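Local coordinates for protein apoptosis regulator Bcl-2 homolog (Fowlpox virus, PDB 5TZP) that inhibits host-cell apoptosis by sequestering and inactivating proapoptotic Bcl-2 proteins, including BAX and BAK1, at residues M22-I27 against I117-I122; D65-R70 against I95-Y100; D84-G89 against R131-D136. One frame throughout, in Å; residues are numbered along the deposited sequence. Where two conformers were deposited one is given.

Interaction 1 of 3, residues M22-I27 against I117-I122. With SO4 (sulfate ion), chain O.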
loop_
_atom_site.group_PDB
_atom_site.type_symbol
_atom_site.label_atom_id
_atom_site.label_comp_id
_atom_site.label_asym_id
_atom_site.label_seq_id
_atom_site.Cartn_x
_atom_site.Cartn_y
_atom_site.Cartn_z
ATOM N N MET A 22 5.088 8.358 4.739
ATOM C CA MET A 22 4.074 8.481 3.702
ATOM C C MET A 22 3.011 7.417 3.840
ATOM O O MET A 22 1.814 7.704 3.851
ATOM C CB MET A 22 4.783 8.339 2.373
ATOM C CG MET A 22 3.856 8.488 1.200
ATOM S SD MET A 22 3.282 10.179 0.905
ATOM C CE MET A 22 4.577 10.859 -0.100
ATOM N N ILE A 23 3.429 6.163 3.964
ATOM C CA ILE A 23 2.487 5.052 4.037
ATOM C C ILE A 23 1.598 5.168 5.274
ATOM O O ILE A 23 0.363 5.030 5.204
ATOM C CB ILE A 23 3.272 3.739 4.045
ATOM C CG1 ILE A 23 3.997 3.526 2.715
ATOM C CG2 ILE A 23 2.302 2.573 4.349
ATOM C CD1 ILE A 23 5.090 2.506 2.724
ATOM N N GLN A 24 2.211 5.380 6.434
ATOM C CA GLN A 24 1.448 5.400 7.686
ATOM C C GLN A 24 0.495 6.582 7.740
ATOM O O GLN A 24 -0.664 6.434 8.135
ATOM C CB GLN A 24 2.387 5.388 8.878
ATOM C CG GLN A 24 1.656 5.079 10.187
ATOM C CD GLN A 24 2.522 4.735 11.332
ATOM O OE1 GLN A 24 3.734 4.854 11.261
ATOM N NE2 GLN A 24 1.930 4.402 12.446
ATOM N N ASN A 25 0.912 7.773 7.260
ATOM C CA ASN A 25 -0.031 8.902 7.212
ATOM C C ASN A 25 -1.208 8.589 6.297
ATOM O O ASN A 25 -2.340 8.948 6.647
ATOM C CB ASN A 25 0.692 10.191 6.862
ATOM C CG ASN A 25 1.257 10.811 8.087
ATOM O OD1 ASN A 25 0.525 11.279 8.925
ATOM N ND2 ASN A 25 2.574 10.848 8.183
ATOM N N TYR A 26 -0.999 7.954 5.129
ATOM C CA TYR A 26 -2.130 7.609 4.265
ATOM C C TYR A 26 -3.077 6.662 5.000
ATOM O O TYR A 26 -4.300 6.851 4.996
ATOM C CB TYR A 26 -1.673 7.049 2.910
ATOM C CG TYR A 26 -2.873 6.593 2.126
ATOM C CD1 TYR A 26 -3.807 7.495 1.702
ATOM C CD2 TYR A 26 -3.149 5.279 1.998
ATOM C CE1 TYR A 26 -5.010 7.078 1.073
ATOM C CE2 TYR A 26 -4.345 4.872 1.400
ATOM C CZ TYR A 26 -5.222 5.765 0.985
ATOM O OH TYR A 26 -6.435 5.372 0.436
ATOM N N ILE A 27 -2.544 5.623 5.649
ATOM C CA ILE A 27 -3.410 4.651 6.311
ATOM C C ILE A 27 -4.174 5.339 7.440
ATOM O O ILE A 27 -5.382 5.105 7.641
ATOM C CB ILE A 27 -2.597 3.447 6.787
ATOM C CG1 ILE A 27 -2.141 2.662 5.558
ATOM C CG2 ILE A 27 -3.449 2.545 7.677
ATOM C CD1 ILE A 27 -1.239 1.484 5.830
ATOM N N ILE A 117 2.032 -1.785 12.584
ATOM C CA ILE A 117 2.563 -3.041 12.034
ATOM C C ILE A 117 2.361 -3.107 10.524
ATOM O O ILE A 117 3.195 -3.653 9.791
ATOM C CB ILE A 117 1.999 -4.319 12.725
ATOM C CG1 ILE A 117 0.454 -4.396 12.786
ATOM C CG2 ILE A 117 2.652 -4.572 14.097
ATOM C CD1 ILE A 117 -0.100 -5.786 13.343
ATOM N N ILE A 118 1.229 -2.604 10.046
ATOM C CA ILE A 118 0.963 -2.694 8.589
ATOM C C ILE A 118 1.888 -1.784 7.807
ATOM O O ILE A 118 2.521 -2.209 6.863
ATOM C CB ILE A 118 -0.521 -2.440 8.351
ATOM C CG1 ILE A 118 -1.394 -3.552 8.881
ATOM C CG2 ILE A 118 -0.743 -2.244 6.812
ATOM C CD1 ILE A 118 -2.869 -3.165 8.847
ATOM N N SER A 119 2.072 -0.569 8.253
ATOM C CA SER A 119 2.951 0.376 7.549
ATOM C C SER A 119 4.410 -0.067 7.597
ATOM O O SER A 119 5.148 0.026 6.619
ATOM C CB SER A 119 2.831 1.802 8.046
ATOM O OG SER A 119 1.487 2.218 7.940
ATOM N N GLU A 120 4.838 -0.588 8.743
ATOM C CA GLU A 120 6.204 -1.098 8.872
ATOM C C GLU A 120 6.421 -2.308 7.980
ATOM O O GLU A 120 7.491 -2.451 7.341
ATOM C CB GLU A 120 6.550 -1.453 10.332
ATOM C CG GLU A 120 6.671 -0.163 11.199
ATOM C CD GLU A 120 6.883 -0.419 12.693
ATOM O OE1 GLU A 120 6.895 0.585 13.417
ATOM O OE2 GLU A 120 7.050 -1.595 13.079
ATOM N N ALA A 121 5.440 -3.176 7.893
ATOM C CA ALA A 121 5.576 -4.368 7.025
ATOM C C ALA A 121 5.716 -3.958 5.556
ATOM O O ALA A 121 6.514 -4.505 4.808
ATOM C CB ALA A 121 4.397 -5.298 7.225
ATOM N N ILE A 122 4.914 -2.983 5.112
ATOM C CA ILE A 122 5.003 -2.543 3.725
ATOM C C ILE A 122 6.381 -1.917 3.495
ATOM O O ILE A 122 7.060 -2.196 2.485
ATOM C CB ILE A 122 3.893 -1.559 3.365
ATOM C CG1 ILE A 122 2.524 -2.238 3.453
ATOM C CG2 ILE A 122 4.150 -1.004 1.937
ATOM C CD1 ILE A 122 1.374 -1.266 3.453
HETATM S S SO4 O . 2.834 3.213 15.892
HETATM O O1 SO4 O . 1.828 2.301 16.492
HETATM O O2 SO4 O . 3.517 4.012 16.960
HETATM O O3 SO4 O . 2.068 4.059 14.997
HETATM O O4 SO4 O . 3.864 2.469 15.141
#
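Ser119 faces the backbone of helix 14-32 at Gln24, and the approach is close: the CA atoms of Gln24 and Ser119 lie 5.2 Å apart, although the axes of segments 22-27 and 117-122 approach no nearer than 8.9 Å. The small side chain permits this. Ser119 OG, anti to its own carbonyl carbon (chi1 -57°), rests 3.2 Å from Gln24 CA and also meets the CB of that residue. No hydrogen bond crosses the interface; the buried hydroxyl is instead bonded to the Asp115 carbonyl oxygen one turn earlier in its own helix, so it presents itself to Gln24 as a packing atom. The two segments run nearly antiparallel, at 145°, in the all-helical Bcl-2 fold, and 117-122 belongs to the BH2 motif of helix 115-136. Ile23 and Ile27 flank the serine and meet Ile122 and Ile118 with branches of differing use. Ile23 holds CG1 beside its backbone N and sends CD1 obliquely to Ile122 CG2, 3.7 Å away, while its CG2 touches Ser119 OG. Ile27 has the same rotamer one turn on, and its CD1 reaches Ser119 OG at 3.5 Å and Ile118 CG2 at 3.9 Å, the Ile27 and Ile118 chains crossing at about a right angle. Helix 88-105 backs Ile118 and Ile122. At the outer side, the extended Gln24 lays CB and CG along Ser119 and carries its amide beyond the isoleucines. There Gln24 NE2 donates both to Asp115 OD2 and to O3 of a sulfate, probably from the crystallisation liquor, the latter at 2.6 Å in a bent bond (134°).

Interaction 2 of 3, residues D65-R70 against I95-Y100. With EDO (1,2-ethanediol), chain D.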
loop_
_atom_site.group_PDB
_atom_site.type_symbol
_atom_site.label_atom_id
_atom_site.label_comp_id
_atom_site.label_asym_id
_atom_site.label_seq_id
_atom_site.Cartn_x
_atom_site.Cartn_y
_atom_site.Cartn_z
ATOM N N ASP A 65 -12.903 -7.858 -0.434
ATOM C CA ASP A 65 -13.751 -8.404 0.584
ATOM C C ASP A 65 -13.653 -9.940 0.632
ATOM O O ASP A 65 -13.610 -10.572 1.713
ATOM C CB ASP A 65 -15.234 -7.978 0.399
ATOM C CG ASP A 65 -15.495 -6.548 0.819
ATOM O OD1 ASP A 65 -14.674 -5.945 1.585
ATOM O OD2 ASP A 65 -16.534 -5.996 0.347
ATOM N N ILE A 66 -13.667 -10.572 -0.545
ATOM C CA ILE A 66 -13.512 -12.030 -0.539
ATOM C C ILE A 66 -12.136 -12.431 0.020
ATOM O O ILE A 66 -12.049 -13.323 0.871
ATOM C CB ILE A 66 -13.754 -12.589 -1.928
ATOM C CG1 ILE A 66 -15.220 -12.333 -2.330
ATOM C CG2 ILE A 66 -13.416 -14.093 -1.925
ATOM C CD1 ILE A 66 -15.554 -12.820 -3.721
ATOM N N ILE A 67 -11.098 -11.731 -0.409
ATOM C CA ILE A 67 -9.733 -12.047 0.052
ATOM C C ILE A 67 -9.672 -11.963 1.572
ATOM O O ILE A 67 -9.153 -12.848 2.265
ATOM C CB ILE A 67 -8.744 -11.099 -0.637
ATOM C CG1 ILE A 67 -8.524 -11.474 -2.099
ATOM C CG2 ILE A 67 -7.403 -11.105 0.159
ATOM C CD1 ILE A 67 -7.873 -10.473 -2.926
ATOM N N ILE A 68 -10.225 -10.894 2.128
ATOM C CA ILE A 68 -10.093 -10.693 3.575
ATOM C C ILE A 68 -10.971 -11.628 4.406
ATOM O O ILE A 68 -10.768 -11.701 5.673
ATOM C CB ILE A 68 -10.452 -9.191 3.831
ATOM C CG1 ILE A 68 -9.351 -8.314 3.185
ATOM C CG2 ILE A 68 -10.528 -8.852 5.323
ATOM C CD1 ILE A 68 -9.624 -6.848 3.131
ATOM N N SER A 69 -11.957 -12.281 3.774
ATOM C CA SER A 69 -12.800 -13.203 4.536
ATOM C C SER A 69 -12.122 -14.521 4.923
ATOM O O SER A 69 -12.651 -15.311 5.736
ATOM C CB SER A 69 -14.074 -13.432 3.764
ATOM O OG SER A 69 -13.854 -14.332 2.697
ATOM N N ARG A 70 -10.929 -14.715 4.466
ATOM C CA ARG A 70 -10.205 -15.966 4.718
ATOM C C ARG A 70 -9.146 -15.790 5.809
ATOM O O ARG A 70 -8.940 -14.730 6.381
ATOM C CB ARG A 70 -9.587 -16.310 3.352
ATOM C CG ARG A 70 -10.575 -16.368 2.186
ATOM C CD ARG A 70 -10.059 -17.254 1.099
ATOM N NE ARG A 70 -10.857 -17.262 -0.150
ATOM C CZ ARG A 70 -10.546 -16.564 -1.264
ATOM N NH1 ARG A 70 -9.508 -15.714 -1.306
ATOM N NH2 ARG A 70 -11.317 -16.757 -2.366
ATOM N N ILE A 95 -0.597 -0.742 -0.850
ATOM C CA ILE A 95 -1.009 0.251 0.117
ATOM C C ILE A 95 -2.512 0.347 0.156
ATOM O O ILE A 95 -3.121 0.424 1.233
ATOM C CB ILE A 95 -0.327 1.610 -0.158
ATOM C CG1 ILE A 95 1.194 1.480 0.015
ATOM C CG2 ILE A 95 -0.894 2.701 0.696
ATOM C CD1 ILE A 95 1.976 2.696 -0.545
ATOM N N ALA A 96 -3.150 0.351 -1.001
ATOM C CA ALA A 96 -4.621 0.427 -1.068
ATOM C C ALA A 96 -5.270 -0.773 -0.360
ATOM O O ALA A 96 -6.180 -0.595 0.467
ATOM C CB ALA A 96 -5.068 0.512 -2.509
ATOM N N PHE A 97 -4.842 -1.965 -0.701
ATOM C CA PHE A 97 -5.341 -3.181 -0.055
ATOM C C PHE A 97 -5.138 -3.098 1.453
ATOM O O PHE A 97 -6.039 -3.423 2.216
ATOM C CB PHE A 97 -4.660 -4.393 -0.638
ATOM C CG PHE A 97 -5.078 -5.631 0.098
ATOM C CD1 PHE A 97 -6.270 -6.280 -0.237
ATOM C CD2 PHE A 97 -4.317 -6.161 1.098
ATOM C CE1 PHE A 97 -6.687 -7.406 0.497
ATOM C CE2 PHE A 97 -4.728 -7.306 1.814
ATOM C CZ PHE A 97 -5.913 -7.902 1.532
ATOM N N CYS A 98 -3.942 -2.749 1.878
ATOM C CA CYS A 98 -3.620 -2.749 3.293
ATOM C C CYS A 98 -4.379 -1.666 4.034
ATOM O O CYS A 98 -4.763 -1.904 5.210
ATOM C CB CYS A 98 -2.122 -2.612 3.527
ATOM S SG CYS A 98 -1.191 -4.126 3.176
ATOM N N ALA A 99 -4.599 -0.481 3.448
ATOM C CA ALA A 99 -5.469 0.516 4.065
ATOM C C ALA A 99 -6.880 -0.032 4.229
ATOM O O ALA A 99 -7.495 0.077 5.305
ATOM C CB ALA A 99 -5.464 1.809 3.265
ATOM N N TYR A 100 -7.429 -0.597 3.153
ATOM C CA TYR A 100 -8.764 -1.159 3.180
ATOM C C TYR A 100 -8.877 -2.224 4.274
ATOM O O TYR A 100 -9.840 -2.243 5.075
ATOM C CB TYR A 100 -9.043 -1.743 1.789
ATOM C CG TYR A 100 -10.444 -2.217 1.564
ATOM C CD1 TYR A 100 -11.481 -1.326 1.260
ATOM C CD2 TYR A 100 -10.822 -3.537 1.778
ATOM C CE1 TYR A 100 -12.764 -1.715 1.124
ATOM C CE2 TYR A 100 -12.142 -3.963 1.629
ATOM C CZ TYR A 100 -13.096 -3.031 1.291
ATOM O OH TYR A 100 -14.410 -3.435 1.172
HETATM C C1 EDO D . -10.390 -13.428 -4.324
HETATM O O1 EDO D . -9.409 -14.436 -3.845
HETATM C C2 EDO D . -11.600 -13.962 -5.073
HETATM O O2 EDO D . -11.929 -15.360 -4.641
#
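The last turn of helix 43-68 stands well apart from helix 88-105, with the nearest CA atoms, those of Asp65 and Tyr100, 9.2 Å from each other, so the gap is bridged by long side chains. Phe97 and Tyr100, one turn apart, both hold CG anti to the backbone N, which carries their rings outward from the helix. Tyr100 OH donates to Asp65 OD1 at 2.6 Å. The acceptor lies near the plane of the phenol ring, whereas the hydroxyl meets the carboxylate 29° out of its own plane, and the two groups are turned 37° against each other; the second oxygen, OD2, is badly angled for a bond. This short bond from a phenol probably stabilises the carboxylate charge at the partly exposed margin. Ile68 CD1 comes up to the edge of the same tyrosine ring, 3.8 Å from Tyr100 CD2, while its CG1 meets Phe97 CZ at 3.8 Å, tip to tip. Ile67 adds CG2 obliquely against Phe97 CE1, also at 3.8 Å, so two consecutive isoleucines hold the far end of one ring. Phe64 meets Phe97 edge-to-face. Beyond the helix end, Arg70 grips a 1,2-ethanediol, probably from the crystallisation liquor, with NH1 on O1 (2.8 Å, 164°) and NH2 on O2 (2.7 Å); the diol also touches Ile67 CG1 and is hydrogen-bonded to the bound peptide. Ile67 and Phe97 both pack on apolar side chains of that peptide. The contact thus forms part of the hydrophobic groove by which Bcl-2 proteins bind BH3 helices, here holding the Bik BH3 peptide, with Phe97 contributed by the BH1 motif.

Interaction 3 of 3, residues D84-G89 against R131-D136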
loop_
_atom_site.group_PDB
_atom_site.type_symbol
_atom_site.label_atom_id
_atom_site.label_comp_id
_atom_site.label_asym_id
_atom_site.label_seq_id
_atom_site.Cartn_x
_atom_site.Cartn_y
_atom_site.Cartn_z
ATOM N N ASP A 84 9.559 -10.831 -6.471
ATOM C CA ASP A 84 10.417 -10.865 -7.657
ATOM C C ASP A 84 10.565 -9.542 -8.356
ATOM O O ASP A 84 11.542 -9.384 -9.095
ATOM C CB ASP A 84 9.887 -11.818 -8.771
ATOM C CG ASP A 84 9.849 -13.248 -8.344
ATOM O OD1 ASP A 84 10.513 -13.634 -7.322
ATOM O OD2 ASP A 84 9.147 -14.024 -9.049
ATOM N N LYS A 85 9.583 -8.660 -8.262
ATOM C CA LYS A 85 9.724 -7.363 -8.894
ATOM C C LYS A 85 8.841 -6.327 -8.242
ATOM O O LYS A 85 7.834 -6.647 -7.582
ATOM C CB LYS A 85 9.429 -7.403 -10.376
ATOM C CG LYS A 85 8.078 -7.407 -10.737
ATOM C CD LYS A 85 7.893 -7.008 -12.220
ATOM C CE LYS A 85 6.397 -7.083 -12.563
ATOM N NZ LYS A 85 5.970 -6.973 -13.987
ATOM N N ILE A 86 9.237 -5.059 -8.396
ATOM C CA ILE A 86 8.474 -3.943 -7.880
ATOM C C ILE A 86 8.121 -3.006 -9.042
ATOM O O ILE A 86 8.862 -2.912 -10.053
ATOM C CB ILE A 86 9.254 -3.197 -6.779
ATOM C CG1 ILE A 86 8.407 -2.226 -5.971
ATOM C CG2 ILE A 86 10.478 -2.402 -7.391
ATOM C CD1 ILE A 86 9.081 -1.794 -4.689
ATOM N N ASN A 87 6.990 -2.306 -8.924
ATOM C CA ASN A 87 6.626 -1.179 -9.768
ATOM C C ASN A 87 5.620 -0.349 -9.003
ATOM O O ASN A 87 5.146 -0.772 -7.942
ATOM C CB ASN A 87 6.135 -1.590 -11.174
ATOM C CG ASN A 87 4.919 -2.438 -11.167
ATOM O OD1 ASN A 87 3.961 -2.106 -10.427
ATOM N ND2 ASN A 87 4.846 -3.438 -12.032
ATOM N N TRP A 88 5.297 0.835 -9.484
ATOM C CA TRP A 88 4.437 1.718 -8.736
ATOM C C TRP A 88 3.017 1.201 -8.664
ATOM O O TRP A 88 2.348 1.389 -7.623
ATOM C CB TRP A 88 4.457 3.155 -9.289
ATOM C CG TRP A 88 5.681 3.849 -8.869
ATOM C CD1 TRP A 88 6.749 4.229 -9.705
ATOM C CD2 TRP A 88 6.026 4.303 -7.555
ATOM N NE1 TRP A 88 7.690 4.825 -8.938
ATOM C CE2 TRP A 88 7.314 4.897 -7.618
ATOM C CE3 TRP A 88 5.386 4.229 -6.319
ATOM C CZ2 TRP A 88 7.918 5.425 -6.510
ATOM C CZ3 TRP A 88 6.030 4.753 -5.218
ATOM C CH2 TRP A 88 7.264 5.347 -5.332
ATOM N N GLY A 89 2.487 0.525 -9.676
ATOM C CA GLY A 89 1.153 -0.049 -9.548
ATOM C C GLY A 89 1.060 -1.072 -8.439
ATOM O O GLY A 89 0.037 -1.157 -7.765
ATOM N N ARG A 131 15.555 -1.031 -2.054
ATOM C CA ARG A 131 15.997 0.284 -1.553
ATOM C C ARG A 131 16.665 1.121 -2.626
ATOM O O ARG A 131 16.345 2.314 -2.782
ATOM C CB ARG A 131 16.877 0.108 -0.307
ATOM C CG ARG A 131 17.473 1.373 0.255
ATOM C CD ARG A 131 18.476 1.134 1.409
ATOM N NE ARG A 131 17.890 0.447 2.536
ATOM C CZ ARG A 131 17.305 1.038 3.583
ATOM N NH1 ARG A 131 17.221 2.377 3.695
ATOM N NH2 ARG A 131 16.823 0.267 4.546
ATOM N N SER A 132 17.551 0.552 -3.448
ATOM C CA SER A 132 18.203 1.328 -4.498
ATOM C C SER A 132 17.219 1.787 -5.557
ATOM O O SER A 132 17.272 2.932 -6.041
ATOM C CB SER A 132 19.300 0.453 -5.107
ATOM O OG SER A 132 20.343 0.460 -4.185
ATOM N N TRP A 133 16.246 0.921 -5.902
ATOM C CA TRP A 133 15.172 1.316 -6.828
ATOM C C TRP A 133 14.408 2.515 -6.303
ATOM O O TRP A 133 14.180 3.484 -7.029
ATOM C CB TRP A 133 14.219 0.119 -7.105
ATOM C CG TRP A 133 13.107 0.397 -8.027
ATOM C CD1 TRP A 133 13.099 0.184 -9.334
ATOM C CD2 TRP A 133 11.819 0.934 -7.689
ATOM N NE1 TRP A 133 11.879 0.529 -9.878
ATOM C CE2 TRP A 133 11.066 1.005 -8.887
ATOM C CE3 TRP A 133 11.217 1.301 -6.493
ATOM C CZ2 TRP A 133 9.756 1.507 -8.911
ATOM C CZ3 TRP A 133 9.900 1.765 -6.522
ATOM C CH2 TRP A 133 9.190 1.856 -7.701
ATOM N N PHE A 134 14.034 2.484 -5.031
ATOM C CA PHE A 134 13.255 3.567 -4.424
ATOM C C PHE A 134 14.009 4.871 -4.399
ATOM O O PHE A 134 13.460 5.917 -4.792
ATOM C CB PHE A 134 12.797 3.111 -3.048
ATOM C CG PHE A 134 11.912 4.082 -2.311
ATOM C CD1 PHE A 134 10.654 4.430 -2.793
ATOM C CD2 PHE A 134 12.322 4.659 -1.151
ATOM C CE1 PHE A 134 9.805 5.264 -1.992
ATOM C CE2 PHE A 134 11.498 5.513 -0.415
ATOM C CZ PHE A 134 10.259 5.806 -0.848
ATOM N N ILE A 135 15.276 4.833 -4.002
ATOM C CA ILE A 135 16.077 6.051 -4.019
ATOM C C ILE A 135 16.198 6.572 -5.437
ATOM O O ILE A 135 16.104 7.793 -5.703
ATOM C CB ILE A 135 17.466 5.752 -3.396
ATOM C CG1 ILE A 135 17.292 5.408 -1.917
ATOM C CG2 ILE A 135 18.423 6.925 -3.633
ATOM C CD1 ILE A 135 18.541 4.771 -1.312
ATOM N N ASP A 136 16.377 5.686 -6.393
ATOM C CA ASP A 136 16.565 6.101 -7.784
ATOM C C ASP A 136 15.308 6.681 -8.422
ATOM O O ASP A 136 15.385 7.440 -9.402
ATOM C CB ASP A 136 17.131 4.917 -8.569
ATOM C CG ASP A 136 17.397 5.267 -9.968
ATOM O OD1 ASP A 136 18.362 6.053 -10.166
ATOM O OD2 ASP A 136 16.567 4.841 -10.799
#
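Apolar and ring contacts carry this junction, and no hydrogen bond joins the two segments directly. The clearest is a CH-pi interaction: Ile86 CG2 stands 3.7 Å from the centroid of the Trp133 five-membered ring, only 15° off its normal. Ile86 places CG1 anti to the backbone N (chi1 -167°), leaving CG2 in the crowded position between N and carbonyl carbon; from there CG2 sits over the indole, while CD1 reaches its six-membered part. Trp133, with CG anti to its backbone N, extends toward segment 84-89 and contributes the largest buried area here.

The Trp88–Trp133 pair is oblique. The six-membered ring of Trp133 and the five-membered ring of Trp88 have centroids 4.9 Å apart and planes at 45°, so they are neither stacked nor edge-to-face. Trp133 CH2 comes over one face of Trp88, 3.5 Å from NE1, offset toward the rim. Trp88 CH2, by contrast, approaches the edge of the Phe134 ring at 4.2 Å from Phe134 CE1, the two side chains crossing at about a right angle.

Polar bonds go to residues outside the pair. Trp88 NE1 donates a hydrogen bond to Gln137 OE1, just past segment 131-136, which helps fix the indole's rotation. Asn87 is the N-cap of helix 88-105: its OD1 accepts from Arg90 N, and its ND2 donates to an acidic side chain of the bound peptide.

Within the fold, the BH1 segment, from the loop at 84-87 into the first turn of helix 88-105, thus leans on the end of helix 115-136, while Phe134 touches Ala19 of helix 14-32 and meets the Trp140 ring edge-to-face.

How the interactions relate
The three contacts tie four helices of the bundle together, with helix 88-105 running through interactions 2 and 3 and helix 115-136 through interactions 1 and 3. Interactions 1 and 2 touch, although their centres are 14 Å apart: Ile118 CG2 lies 3.6 Å from Cys98 CB, and Tyr26 CD2 lies 3.7 Å from Ile95 CG2. Interaction 3 stands off from both, its centre 17 Å from that of interaction 1 and 22 Å from that of interaction 2, with nearest atoms about 7 Å away in each case. Interactions 2 and 3 reach the bound BH3 peptide at separate places, one through apolar packing and the other through the Asn87 amide, while interaction 1 forms part of the buried interior.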